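Local coordinates for protein sulfatase (Bacteroides fragilis CAG:558, PDB 6USS) that probably hydrolyses aryl sulfate esters as a calcium-dependent gut microbial sulfatase, here as a variant with its catalytic residue replaced, at residues A[52-55]-A[56-60]; A[135-138]-A[139-142]; A[227-231]-A[232-236]; A[406-409]-A[410-413]; A[480-483]-A[484-488]. The protein carries 1 engineered substitution. All blocks are in the same frame, centred on the assembly; numbering follows the deposited sequence.

Interaction 1 (A[52-55]-A[56-60]); sequences PFWT and QKTHY
Q56 lies flat against the indole of W54. The CG of Q56 stands 3.7 Å from the centroid of the six-membered ring, 23° off the ring normal, so this is a CH-pi contact over the face. The side-chain amide of Q56 continues across the same ring. Its plane is 21° from that of the indole, and NE2 of Q56 comes to 3.6 Å from CH2 of W54. The two side chains run side by side in the same direction. Two torsions make this possible. W54 has CG anti to the backbone N (chi1 -161°), while CG of Q56 sits between its own N and carbonyl carbon.

T58 meets the indole from another direction. Its CG2 lies near the ring plane, 3.8 Å from CE3 of W54. P52 adds a separate aliphatic contact: its CG is 3.9 Å from CG of K57. A water bridges the backbone inside the turn: it accepts from N of W54 at 3.0 Å and donates to O of Q56 at 3.2 Å. The charged end of K57 leaves the turn and forms a salt bridge with E62.

The contact is on the surface, in the loop that leads from strand 35-41 into helix 59-63. T58 is the N-cap of that helix. Its side chain caps a backbone N in the first turn, and OG1 also bonds to Q47. W54 also packs on P343 and I469 from other loops. Beneath the turn, F53 points into the protein against P359 and I361 of strand 357-363.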
loop_
_atom_site.group_PDB
_atom_site.type_symbol
_atom_site.label_atom_id
_atom_site.label_comp_id
_atom_site.label_asym_id
_atom_site.label_seq_id
_atom_site.Cartn_x
_atom_site.Cartn_y
_atom_site.Cartn_z
ATOM N N PRO A 52 21.442 22.060 22.967
ATOM C CA PRO A 52 22.612 21.369 23.535
ATOM C C PRO A 52 22.217 20.056 24.203
ATOM O O PRO A 52 21.530 20.051 25.229
ATOM C CB PRO A 52 23.157 22.388 24.551
ATOM C CG PRO A 52 22.432 23.700 24.250
ATOM C CD PRO A 52 21.092 23.260 23.744
ATOM N N PHE A 53 22.685 18.932 23.625
ATOM C CA PHE A 53 22.493 17.598 24.203
ATOM C C PHE A 53 23.573 17.202 25.213
ATOM O O PHE A 53 23.359 16.268 25.995
ATOM C CB PHE A 53 22.443 16.542 23.092
ATOM C CG PHE A 53 21.086 16.370 22.496
ATOM C CD1 PHE A 53 20.272 15.318 22.889
ATOM C CD2 PHE A 53 20.600 17.285 21.572
ATOM C CE1 PHE A 53 19.007 15.174 22.366
ATOM C CE2 PHE A 53 19.330 17.144 21.037
ATOM C CZ PHE A 53 18.527 16.087 21.437
ATOM N N TRP A 54 24.733 17.852 25.173
ATOM C CA TRP A 54 25.791 17.718 26.158
ATOM C C TRP A 54 25.423 18.507 27.418
ATOM O O TRP A 54 24.444 19.258 27.438
ATOM C CB TRP A 54 27.109 18.227 25.568
ATOM C CG TRP A 54 28.310 17.766 26.256
ATOM C CD1 TRP A 54 28.414 16.700 27.101
ATOM C CD2 TRP A 54 29.617 18.334 26.160
ATOM N NE1 TRP A 54 29.705 16.577 27.545
ATOM C CE2 TRP A 54 30.464 17.568 26.985
ATOM C CE3 TRP A 54 30.152 19.416 25.466
ATOM C CZ2 TRP A 54 31.815 17.853 27.137
ATOM C CZ3 TRP A 54 31.510 19.689 25.605
ATOM C CH2 TRP A 54 32.320 18.913 26.436
ATOM N N THR A 55 26.228 18.354 28.477
ATOM C CA THR A 55 26.010 19.153 29.685
ATOM C C THR A 55 26.566 20.573 29.575
ATOM O O THR A 55 26.365 21.366 30.503
ATOM C CB THR A 55 26.634 18.486 30.915
ATOM O OG1 THR A 55 28.043 18.332 30.707
ATOM C CG2 THR A 55 26.011 17.129 31.173
ATOM N N GLN A 56 27.269 20.910 28.491
ATOM C CA GLN A 56 27.629 22.296 28.219
ATOM C C GLN A 56 27.427 22.607 26.739
ATOM O O GLN A 56 27.666 21.756 25.877
ATOM C CB GLN A 56 29.072 22.599 28.660
ATOM C CG GLN A 56 30.172 21.777 27.991
ATOM C CD GLN A 56 31.340 21.409 28.949
ATOM O OE1 GLN A 56 31.140 20.741 29.978
ATOM N NE2 GLN A 56 32.557 21.837 28.597
ATOM N N LYS A 57 26.946 23.822 26.466
ATOM C CA LYS A 57 26.753 24.298 25.102
ATOM C C LYS A 57 28.074 24.273 24.328
ATOM O O LYS A 57 29.125 24.642 24.860
ATOM C CB LYS A 57 26.186 25.719 25.161
ATOM C CG LYS A 57 25.418 26.166 23.938
ATOM C CD LYS A 57 24.611 27.450 24.193
ATOM C CE LYS A 57 23.690 27.769 22.994
ATOM N NZ LYS A 57 23.235 29.195 22.938
ATOM N N THR A 58 28.032 23.830 23.065
ATOM C CA THR A 58 29.233 23.800 22.233
ATOM C C THR A 58 29.246 24.970 21.265
ATOM O O THR A 58 28.281 25.726 21.140
ATOM C CB THR A 58 29.351 22.515 21.417
ATOM O OG1 THR A 58 28.272 22.469 20.474
ATOM C CG2 THR A 58 29.366 21.295 22.306
ATOM N N HIS A 59 30.362 25.104 20.548
ATOM C CA HIS A 59 30.418 26.113 19.499
ATOM C C HIS A 59 29.435 25.798 18.377
ATOM O O HIS A 59 28.811 26.718 17.821
ATOM C CB HIS A 59 31.832 26.245 18.937
ATOM C CG HIS A 59 31.925 27.229 17.811
ATOM N ND1 HIS A 59 31.587 28.562 17.958
ATOM C CD2 HIS A 59 32.268 27.071 16.509
ATOM C CE1 HIS A 59 31.739 29.183 16.799
ATOM N NE2 HIS A 59 32.146 28.301 15.904
ATOM N N TYR A 60 29.272 24.511 18.036
ATOM C CA TYR A 60 28.246 24.146 17.063
ATOM C C TYR A 60 26.874 24.608 17.519
ATOM O O TYR A 60 26.101 25.147 16.719
ATOM C CB TYR A 60 28.233 22.643 16.833
ATOM C CG TYR A 60 29.423 22.160 16.048
ATOM C CD1 TYR A 60 29.789 22.781 14.860
ATOM C CD2 TYR A 60 30.189 21.093 16.494
ATOM C CE1 TYR A 60 30.876 22.343 14.121
ATOM C CE2 TYR A 60 31.289 20.642 15.754
ATOM C CZ TYR A 60 31.615 21.279 14.568
ATOM O OH TYR A 60 32.686 20.870 13.835
HETATM O O HOH W 1 25.822 20.298 23.775
#

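Interaction 2 (A[135-138]-A[139-142]); sequences CQVP and NIDH
I140 overlaps V137 and C135 with the first carbon of its longer branch. CG1 of I140 is 3.7 Å from CG2 of V137 and 3.9 Å from SG of C135. CG1 of I140 is anti to its own carbonyl carbon (chi1 -58°), which turns that branch back toward the preceding residues. The SG of C135 also meets CB of I140, again at 3.9 Å. V137 contributes a single methyl, CG2.

P138 and N139 form the bend between these apolar groups. The positive phi of N139 (62°) bends the chain, and the side chain of I140 comes back near C135 and V137. The amide of N139 stays beside the proline, with ND2 of N139 4.1 Å from CG of P138.

A water spans the bend. It donates to O of V137 at 3.1 Å and accepts from N of I140 at 3.1 Å. These two backbone groups are therefore satisfied through solvent. Further on, ND1 of H142 donates to OD1 of D141 at 2.8 Å. The oxygen lies in the imidazole plane, but the donor meets it from 49° above the carboxylate plane. NE2 of H142 has D128 as its other partner.

The loop joins strand 133-135 to strand 143-145. It also reaches the dimer interface: O of N139 accepts from N250 of the second subunit. I140 packs on N250, and V137 on Q251, of the second subunit. V137 and I140 share P174 as a neighbour in their own chain. The chemistry implies a turn with a small apolar inner side, closed by water on its backbone and offering a carbonyl to the partner subunit.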
loop_
_atom_site.group_PDB
_atom_site.type_symbol
_atom_site.label_atom_id
_atom_site.label_comp_id
_atom_site.label_asym_id
_atom_site.label_seq_id
_atom_site.Cartn_x
_atom_site.Cartn_y
_atom_site.Cartn_z
ATOM N N CYS A 135 12.317 -7.443 4.108
ATOM C CA CYS A 135 10.993 -7.492 3.509
ATOM C C CYS A 135 10.113 -8.330 4.432
ATOM O O CYS A 135 10.578 -8.873 5.443
ATOM C CB CYS A 135 11.056 -8.054 2.090
ATOM S SG CYS A 135 11.668 -9.767 2.028
ATOM N N GLN A 136 8.831 -8.450 4.075
ATOM C CA GLN A 136 7.888 -9.194 4.897
ATOM C C GLN A 136 7.537 -10.546 4.310
ATOM O O GLN A 136 6.689 -11.242 4.871
ATOM C CB GLN A 136 6.602 -8.391 5.120
ATOM C CG GLN A 136 6.768 -7.079 5.841
ATOM C CD GLN A 136 5.425 -6.510 6.300
ATOM O OE1 GLN A 136 4.960 -6.803 7.414
ATOM N NE2 GLN A 136 4.785 -5.704 5.437
ATOM N N VAL A 137 8.164 -10.939 3.205
ATOM C CA VAL A 137 7.876 -12.217 2.555
ATOM C C VAL A 137 9.094 -13.122 2.675
ATOM O O VAL A 137 10.208 -12.632 2.913
ATOM C CB VAL A 137 7.473 -12.009 1.092
ATOM C CG1 VAL A 137 6.114 -11.374 1.040
ATOM C CG2 VAL A 137 8.488 -11.130 0.402
ATOM N N PRO A 138 8.934 -14.427 2.561
ATOM C CA PRO A 138 10.098 -15.319 2.668
ATOM C C PRO A 138 10.718 -15.616 1.305
ATOM O O PRO A 138 10.205 -15.162 0.272
ATOM C CB PRO A 138 9.508 -16.574 3.320
ATOM C CG PRO A 138 8.085 -16.601 2.800
ATOM C CD PRO A 138 7.655 -15.157 2.646
ATOM N N ASN A 139 11.835 -16.355 1.304
ATOM C CA ASN A 139 12.483 -16.848 0.082
ATOM C C ASN A 139 12.954 -15.714 -0.824
ATOM O O ASN A 139 13.014 -15.867 -2.047
ATOM C CB ASN A 139 11.563 -17.792 -0.702
ATOM C CG ASN A 139 11.033 -18.945 0.151
ATOM O OD1 ASN A 139 11.781 -19.581 0.895
ATOM N ND2 ASN A 139 9.734 -19.212 0.047
ATOM N N ILE A 140 13.289 -14.564 -0.254
ATOM C CA ILE A 140 13.887 -13.475 -1.018
ATOM C C ILE A 140 15.381 -13.446 -0.725
ATOM O O ILE A 140 15.795 -13.162 0.407
ATOM C CB ILE A 140 13.227 -12.128 -0.706
ATOM C CG1 ILE A 140 11.728 -12.218 -0.995
ATOM C CG2 ILE A 140 13.824 -11.077 -1.591
ATOM C CD1 ILE A 140 11.404 -12.619 -2.416
ATOM N N ASP A 141 16.174 -13.684 -1.777
ATOM C CA ASP A 141 17.576 -14.102 -1.755
ATOM C C ASP A 141 18.373 -13.635 -0.541
ATOM O O ASP A 141 18.699 -14.454 0.327
ATOM C CB ASP A 141 18.296 -13.645 -3.034
ATOM C CG ASP A 141 19.799 -13.903 -2.980
ATOM O OD1 ASP A 141 20.180 -15.007 -2.525
ATOM O OD2 ASP A 141 20.596 -13.011 -3.380
ATOM N N HIS A 142 18.729 -12.354 -0.465
ATOM C CA HIS A 142 19.629 -11.973 0.625
ATOM C C HIS A 142 18.933 -10.958 1.516
ATOM O O HIS A 142 19.396 -9.819 1.657
ATOM C CB HIS A 142 20.952 -11.410 0.093
ATOM C CG HIS A 142 22.051 -12.424 -0.043
ATOM N ND1 HIS A 142 21.964 -13.517 -0.880
ATOM C CD2 HIS A 142 23.280 -12.489 0.533
ATOM C CE1 HIS A 142 23.083 -14.218 -0.802
ATOM N NE2 HIS A 142 23.896 -13.620 0.050
HETATM O O HOH W 2 13.213 -13.482 2.641
#

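Interaction 3 (A[227-231]-A[232-236]); sequences TDTFV and SEALT
The carbonyl oxygen of F230 accepts from two amides of the helix that follows. N of A234 donates to O of F230 at 3.0 Å, with an angle of 162°. The bond from N of E233 to that oxygen is weak, at 123°. N of L235 donates to the next oxygen, O of V231, at 2.8 Å.

T229 covers the start of the helix with its methyl. CG2 is anti to the backbone N, and this sends it over the first turn, 3.5 Å from N of A234. CB of E233 touches the same methyl. V231 and L235 meet more loosely, with CG2 of V231 4.4 Å from CG of L235. That CG of L235 sits 3.2 Å from O of V231. E233 carries its carboxylate away to salt bridges with K297 and R271. The ring of F230 meets Y198 and packs on L291 of helix 283-308.

Further along, O of S232 is gripped twice by T236. OG1 of T236 donates to O of S232 at 2.7 Å, nearly along the C=O axis, and N of T236 donates to the same oxygen. OG1 of T236 also bonds to S298 on helix 283-308. The side chain of L235 is about 9 Å from that of the calcium ligand D42.

Before the helix, OG1 of T227 accepts from N of T229 at 3.2 Å, which makes an ST turn. The hydroxyl of T229 adds a bond to that of T227. The motif is thus an ST turn followed by a helix N-terminus with F230 at the N-cap, and it opens helix 231-247 of the sulfatase domain.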
loop_
_atom_site.group_PDB
_atom_site.type_symbol
_atom_site.label_atom_id
_atom_site.label_comp_id
_atom_site.label_asym_id
_atom_site.label_seq_id
_atom_site.Cartn_x
_atom_site.Cartn_y
_atom_site.Cartn_z
ATOM N N THR A 227 11.057 24.213 -10.300
ATOM C CA THR A 227 10.812 25.315 -9.387
ATOM C C THR A 227 12.008 25.447 -8.450
ATOM O O THR A 227 12.942 24.642 -8.479
ATOM C CB THR A 227 9.518 25.097 -8.600
ATOM O OG1 THR A 227 9.734 24.144 -7.547
ATOM C CG2 THR A 227 8.433 24.563 -9.508
ATOM N N ASP A 228 11.985 26.480 -7.609
ATOM C CA ASP A 228 13.016 26.616 -6.587
ATOM C C ASP A 228 12.595 26.012 -5.248
ATOM O O ASP A 228 13.029 26.491 -4.190
ATOM C CB ASP A 228 13.432 28.086 -6.421
ATOM C CG ASP A 228 12.328 28.963 -5.818
ATOM O OD1 ASP A 228 11.159 28.503 -5.708
ATOM O OD2 ASP A 228 12.639 30.120 -5.443
ATOM N N THR A 229 11.755 24.973 -5.259
ATOM C CA THR A 229 11.391 24.276 -4.027
ATOM C C THR A 229 12.523 23.316 -3.639
ATOM O O THR A 229 12.754 22.309 -4.320
ATOM C CB THR A 229 10.062 23.534 -4.188
ATOM O OG1 THR A 229 9.045 24.431 -4.658
ATOM C CG2 THR A 229 9.616 22.935 -2.861
ATOM N N PHE A 230 13.246 23.656 -2.566
ATOM C CA PHE A 230 14.191 22.748 -1.917
ATOM C C PHE A 230 13.472 21.472 -1.458
ATOM O O PHE A 230 12.317 21.516 -1.025
ATOM C CB PHE A 230 14.836 23.461 -0.718
ATOM C CG PHE A 230 16.264 23.058 -0.455
ATOM C CD1 PHE A 230 17.277 23.439 -1.322
ATOM C CD2 PHE A 230 16.595 22.304 0.659
ATOM C CE1 PHE A 230 18.593 23.075 -1.083
ATOM C CE2 PHE A 230 17.899 21.938 0.896
ATOM C CZ PHE A 230 18.905 22.328 0.022
ATOM N N VAL A 231 14.162 20.323 -1.546
ATOM C CA VAL A 231 13.460 19.038 -1.428
ATOM C C VAL A 231 12.847 18.865 -0.039
ATOM O O VAL A 231 11.748 18.306 0.097
ATOM C CB VAL A 231 14.379 17.854 -1.802
ATOM C CG1 VAL A 231 15.417 17.584 -0.743
ATOM C CG2 VAL A 231 13.530 16.605 -2.019
ATOM N N SER A 232 13.537 19.341 1.009
ATOM C CA SER A 232 12.975 19.307 2.359
ATOM C C SER A 232 11.687 20.102 2.453
ATOM O O SER A 232 10.817 19.769 3.267
ATOM C CB SER A 232 13.990 19.855 3.373
ATOM O OG SER A 232 15.292 19.369 3.098
ATOM N N GLU A 233 11.569 21.174 1.662
ATOM C CA GLU A 233 10.323 21.931 1.602
ATOM C C GLU A 233 9.249 21.134 0.872
ATOM O O GLU A 233 8.109 21.018 1.352
ATOM C CB GLU A 233 10.559 23.284 0.915
ATOM C CG GLU A 233 9.354 24.244 0.882
ATOM C CD GLU A 233 8.791 24.568 2.272
ATOM O OE1 GLU A 233 9.562 24.620 3.259
ATOM O OE2 GLU A 233 7.560 24.771 2.385
ATOM N N ALA A 234 9.607 20.554 -0.282
ATOM C CA ALA A 234 8.668 19.720 -1.023
ATOM C C ALA A 234 8.139 18.586 -0.158
ATOM O O ALA A 234 6.935 18.292 -0.164
ATOM C CB ALA A 234 9.334 19.155 -2.277
ATOM N N LEU A 235 9.025 17.935 0.591
ATOM C CA LEU A 235 8.599 16.830 1.440
ATOM C C LEU A 235 7.613 17.303 2.495
ATOM O O LEU A 235 6.616 16.624 2.771
ATOM C CB LEU A 235 9.817 16.165 2.091
ATOM C CG LEU A 235 10.756 15.422 1.138
ATOM C CD1 LEU A 235 11.911 14.752 1.888
ATOM C CD2 LEU A 235 9.954 14.399 0.328
ATOM N N THR A 236 7.871 18.474 3.089
ATOM C CA THR A 236 6.968 19.006 4.105
ATOM C C THR A 236 5.593 19.337 3.522
ATOM O O THR A 236 4.568 19.041 4.142
ATOM C CB THR A 236 7.589 20.239 4.763
ATOM O OG1 THR A 236 8.937 19.936 5.146
ATOM C CG2 THR A 236 6.795 20.630 5.986
#

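Interaction 4 (A[406-409]-A[410-413]); sequences SFIP and LLKQ
F407 meets both leucines of the following turn. Its CB is 3.8 Å from CD1 of L410. Its ring is met at the edge, with CD1 of L411 near the ring plane and 3.9 Å from CD1 of F407. CG of F407 sits between its own N and carbonyl carbon (chi1 49°), a rotation that turns the ring edge toward CD1 of L411. F407 is at the N-cap. Its O accepts from N of L411 at 3.1 Å, and weakly from N of L410. Just before it, OG of S406 accepts from N of I408 at 3.3 Å, fairly straight at 163°. That makes an ST turn ahead of the helix, and OG of S406 also bonds to E389 of helix 383-390.

The short helix 408-412 thus starts from a polar turn and lays its leucines on the mixed sheet. L410 packs on F79, and L411 packs on V77, F79 and V362, in strands 77-83 and 357-363.

I408 splits its branches between two residues. CD1 of I408 is 4.0 Å from CD1 of L411. CG2 of I408, the methyl branch, runs beside K412 and lies 3.7 Å from CD of K412. The O of I408 accepts from N of K412 at 3.0 Å.

P409 comes next and touches T414. Between them along the chain, Q413 has left helical geometry with positive phi.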
loop_
_atom_site.group_PDB
_atom_site.type_symbol
_atom_site.label_atom_id
_atom_site.label_comp_id
_atom_site.label_asym_id
_atom_site.label_seq_id
_atom_site.Cartn_x
_atom_site.Cartn_y
_atom_site.Cartn_z
ATOM N N SER A 406 11.180 -1.750 25.114
ATOM C CA SER A 406 10.396 -0.527 25.234
ATOM C C SER A 406 11.064 0.470 26.176
ATOM O O SER A 406 11.552 0.098 27.248
ATOM C CB SER A 406 8.997 -0.850 25.727
ATOM O OG SER A 406 8.227 0.322 25.723
ATOM N N PHE A 407 11.134 1.735 25.753
ATOM C CA PHE A 407 11.610 2.796 26.620
ATOM C C PHE A 407 10.464 3.628 27.173
ATOM O O PHE A 407 10.702 4.701 27.734
ATOM C CB PHE A 407 12.636 3.694 25.908
ATOM C CG PHE A 407 12.223 4.187 24.529
ATOM C CD1 PHE A 407 11.283 5.204 24.380
ATOM C CD2 PHE A 407 12.830 3.677 23.383
ATOM C CE1 PHE A 407 10.908 5.673 23.111
ATOM C CE2 PHE A 407 12.464 4.146 22.103
ATOM C CZ PHE A 407 11.501 5.149 21.970
ATOM N N ILE A 408 9.229 3.152 27.036
ATOM C CA ILE A 408 8.071 3.811 27.637
ATOM C C ILE A 408 8.304 3.982 29.141
ATOM O O ILE A 408 7.897 5.014 29.705
ATOM C CB ILE A 408 6.768 3.040 27.343
ATOM C CG1 ILE A 408 6.191 3.396 25.974
ATOM C CG2 ILE A 408 5.678 3.412 28.325
ATOM C CD1 ILE A 408 7.187 3.500 24.867
ATOM N N PRO A 409 8.937 3.033 29.845
ATOM C CA PRO A 409 9.240 3.292 31.266
ATOM C C PRO A 409 10.175 4.469 31.486
ATOM O O PRO A 409 10.133 5.068 32.566
ATOM C CB PRO A 409 9.857 1.971 31.756
ATOM C CG PRO A 409 9.226 0.955 30.918
ATOM C CD PRO A 409 9.070 1.592 29.539
ATOM N N LEU A 410 11.015 4.830 30.510
ATOM C CA LEU A 410 11.777 6.066 30.656
ATOM C C LEU A 410 10.894 7.277 30.416
ATOM O O LEU A 410 11.039 8.297 31.097
ATOM C CB LEU A 410 12.970 6.075 29.703
ATOM C CG LEU A 410 13.945 4.915 29.896
ATOM C CD1 LEU A 410 14.912 4.802 28.719
ATOM C CD2 LEU A 410 14.685 5.076 31.210
ATOM N N LEU A 411 9.957 7.174 29.475
ATOM C CA LEU A 411 9.080 8.307 29.186
ATOM C C LEU A 411 8.174 8.628 30.370
ATOM O O LEU A 411 7.840 9.793 30.610
ATOM C CB LEU A 411 8.250 8.017 27.941
ATOM C CG LEU A 411 9.085 7.898 26.672
ATOM C CD1 LEU A 411 8.219 7.335 25.561
ATOM C CD2 LEU A 411 9.688 9.242 26.275
ATOM N N LYS A 412 7.771 7.609 31.125
ATOM C CA LYS A 412 6.851 7.779 32.238
ATOM C C LYS A 412 7.538 7.739 33.607
ATOM O O LYS A 412 6.854 7.885 34.623
ATOM C CB LYS A 412 5.760 6.709 32.151
ATOM C CG LYS A 412 4.969 6.741 30.838
ATOM C CD LYS A 412 3.993 5.572 30.778
ATOM C CE LYS A 412 2.556 6.042 30.609
ATOM N NZ LYS A 412 1.586 4.920 30.751
ATOM N N GLN A 413 8.870 7.576 33.654
ATOM C CA GLN A 413 9.631 7.454 34.906
ATOM C C GLN A 413 9.032 6.388 35.823
ATOM O O GLN A 413 8.810 6.609 37.010
ATOM C CB GLN A 413 9.732 8.792 35.640
ATOM C CG GLN A 413 10.313 9.939 34.810
ATOM C CD GLN A 413 10.937 11.040 35.670
ATOM O OE1 GLN A 413 12.011 10.860 36.258
ATOM N NE2 GLN A 413 10.259 12.183 35.745
#

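Interaction 5 (A[480-483]-A[484-488]); sequences PDIV and KHLSK
I482 has CG2 anti to its backbone N, and L486 has CG anti to its carbonyl carbon (chi1 -66°). These rotations lay the two side chains side by side along one face of the helix. CG2 of I482 is 3.7 Å from CD1 of L486. Their backbones are joined as well: N of L486 donates to O of I482 at 2.8 Å, nearly straight at 173°.

O of V483 is held by two donors from S487. OG of S487 donates at 2.6 Å to O of V483, and N of S487 donates at 2.7 Å to that oxygen. They come from opposite faces of the carbonyl plane. The hydroxyl thus turns back onto its own helix, with a further weak bond from K460.

H485 folds its ring over the preceding turn. O of D481 lies 3.3 Å from ND1 of H485 over one ring face, but the angle is poor for a bond. N of H485 donates to O of D481 instead.

I482 and L486 rest on W449, and V483 on L462. The contact is typical of an amphipathic helix, here helix 480-496 packed on the four-stranded antiparallel sheet of the C-terminal region.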
loop_
_atom_site.group_PDB
_atom_site.type_symbol
_atom_site.label_atom_id
_atom_site.label_comp_id
_atom_site.label_asym_id
_atom_site.label_seq_id
_atom_site.Cartn_x
_atom_site.Cartn_y
_atom_site.Cartn_z
ATOM N N PRO A 480 41.935 -5.450 32.546
ATOM C CA PRO A 480 41.870 -6.709 31.786
ATOM C C PRO A 480 40.677 -7.558 32.181
ATOM O O PRO A 480 40.100 -8.250 31.333
ATOM C CB PRO A 480 43.206 -7.383 32.127
ATOM C CG PRO A 480 43.582 -6.809 33.492
ATOM C CD PRO A 480 43.051 -5.412 33.515
ATOM N N ASP A 481 40.307 -7.519 33.468
ATOM C CA ASP A 481 39.087 -8.161 33.949
ATOM C C ASP A 481 37.889 -7.781 33.079
ATOM O O ASP A 481 37.136 -8.645 32.612
ATOM C CB ASP A 481 38.846 -7.785 35.429
ATOM C CG ASP A 481 39.173 -6.264 35.765
ATOM O OD1 ASP A 481 40.208 -5.719 35.298
ATOM O OD2 ASP A 481 38.408 -5.617 36.538
ATOM N N ILE A 482 37.725 -6.481 32.826
ATOM C CA ILE A 482 36.566 -5.995 32.092
ATOM C C ILE A 482 36.608 -6.471 30.648
ATOM O O ILE A 482 35.620 -7.007 30.124
ATOM C CB ILE A 482 36.510 -4.465 32.159
ATOM C CG1 ILE A 482 36.300 -4.021 33.609
ATOM C CG2 ILE A 482 35.428 -3.956 31.235
ATOM C CD1 ILE A 482 36.227 -2.522 33.797
ATOM N N VAL A 483 37.755 -6.264 29.985
ATOM C CA VAL A 483 37.901 -6.588 28.568
ATOM C C VAL A 483 37.467 -8.022 28.305
ATOM O O VAL A 483 36.726 -8.308 27.355
ATOM C CB VAL A 483 39.353 -6.333 28.117
ATOM C CG1 VAL A 483 39.564 -6.808 26.695
ATOM C CG2 VAL A 483 39.697 -4.849 28.229
ATOM N N LYS A 484 37.865 -8.939 29.179
ATOM C CA LYS A 484 37.515 -10.339 28.966
ATOM C C LYS A 484 36.020 -10.571 29.133
ATOM O O LYS A 484 35.395 -11.228 28.288
ATOM C CB LYS A 484 38.328 -11.240 29.905
ATOM C CG LYS A 484 38.212 -12.723 29.548
ATOM C CD LYS A 484 38.806 -13.615 30.617
ATOM C CE LYS A 484 38.100 -13.405 31.945
ATOM N NZ LYS A 484 38.362 -14.514 32.895
ATOM N N HIS A 485 35.430 -10.033 30.205
ATOM C CA HIS A 485 34.008 -10.270 30.438
ATOM C C HIS A 485 33.167 -9.665 29.319
ATOM O O HIS A 485 32.284 -10.329 28.753
ATOM C CB HIS A 485 33.581 -9.717 31.796
ATOM C CG HIS A 485 34.247 -10.379 32.974
ATOM N ND1 HIS A 485 34.444 -9.736 34.180
ATOM C CD2 HIS A 485 34.764 -11.626 33.130
ATOM C CE1 HIS A 485 35.048 -10.555 35.026
ATOM N NE2 HIS A 485 35.256 -11.707 34.413
ATOM N N LEU A 486 33.465 -8.417 28.944
ATOM C CA LEU A 486 32.740 -7.805 27.838
ATOM C C LEU A 486 33.058 -8.479 26.508
ATOM O O LEU A 486 32.194 -8.545 25.627
ATOM C CB LEU A 486 33.031 -6.303 27.776
ATOM C CG LEU A 486 32.494 -5.562 28.984
ATOM C CD1 LEU A 486 32.696 -4.084 28.762
ATOM C CD2 LEU A 486 31.017 -5.886 29.218
ATOM N N SER A 487 34.288 -8.979 26.339
ATOM C CA SER A 487 34.573 -9.818 25.179
ATOM C C SER A 487 33.631 -11.013 25.120
ATOM O O SER A 487 33.068 -11.324 24.063
ATOM C CB SER A 487 36.032 -10.297 25.188
ATOM O OG SER A 487 36.930 -9.240 24.891
ATOM N N LYS A 488 33.480 -11.717 26.238
ATOM C CA LYS A 488 32.613 -12.886 26.253
ATOM C C LYS A 488 31.155 -12.481 26.077
ATOM O O LYS A 488 30.397 -13.145 25.359
ATOM C CB LYS A 488 32.831 -13.652 27.562
ATOM C CG LYS A 488 32.090 -14.987 27.695
ATOM C CD LYS A 488 32.302 -15.901 26.475
ATOM C CE LYS A 488 33.459 -16.911 26.617
ATOM N NZ LYS A 488 33.243 -18.119 25.748
#

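How the interactions relate
All five contacts are local, and no two touch. Interaction 3 is the most buried and lies near the calcium site, while interaction 1 is a surface turn. Interactions 2, 4 and 5 are partly buried. An ST turn precedes the helix start in interactions 3 and 4, and interaction 5 lies within a helix. Interactions 1 and 2 are turns bridged by water; the first leads into helix 59-63, and the second alone reaches the second subunit. F53 beside interaction 1, and F407 and L411 in interaction 4, reach strand 357-363, whereas interaction 5 covers the separate antiparallel sheet. An indole-amide stack marks interaction 1; aliphatic packing with backbone bonds prevails in interactions 4 and 5.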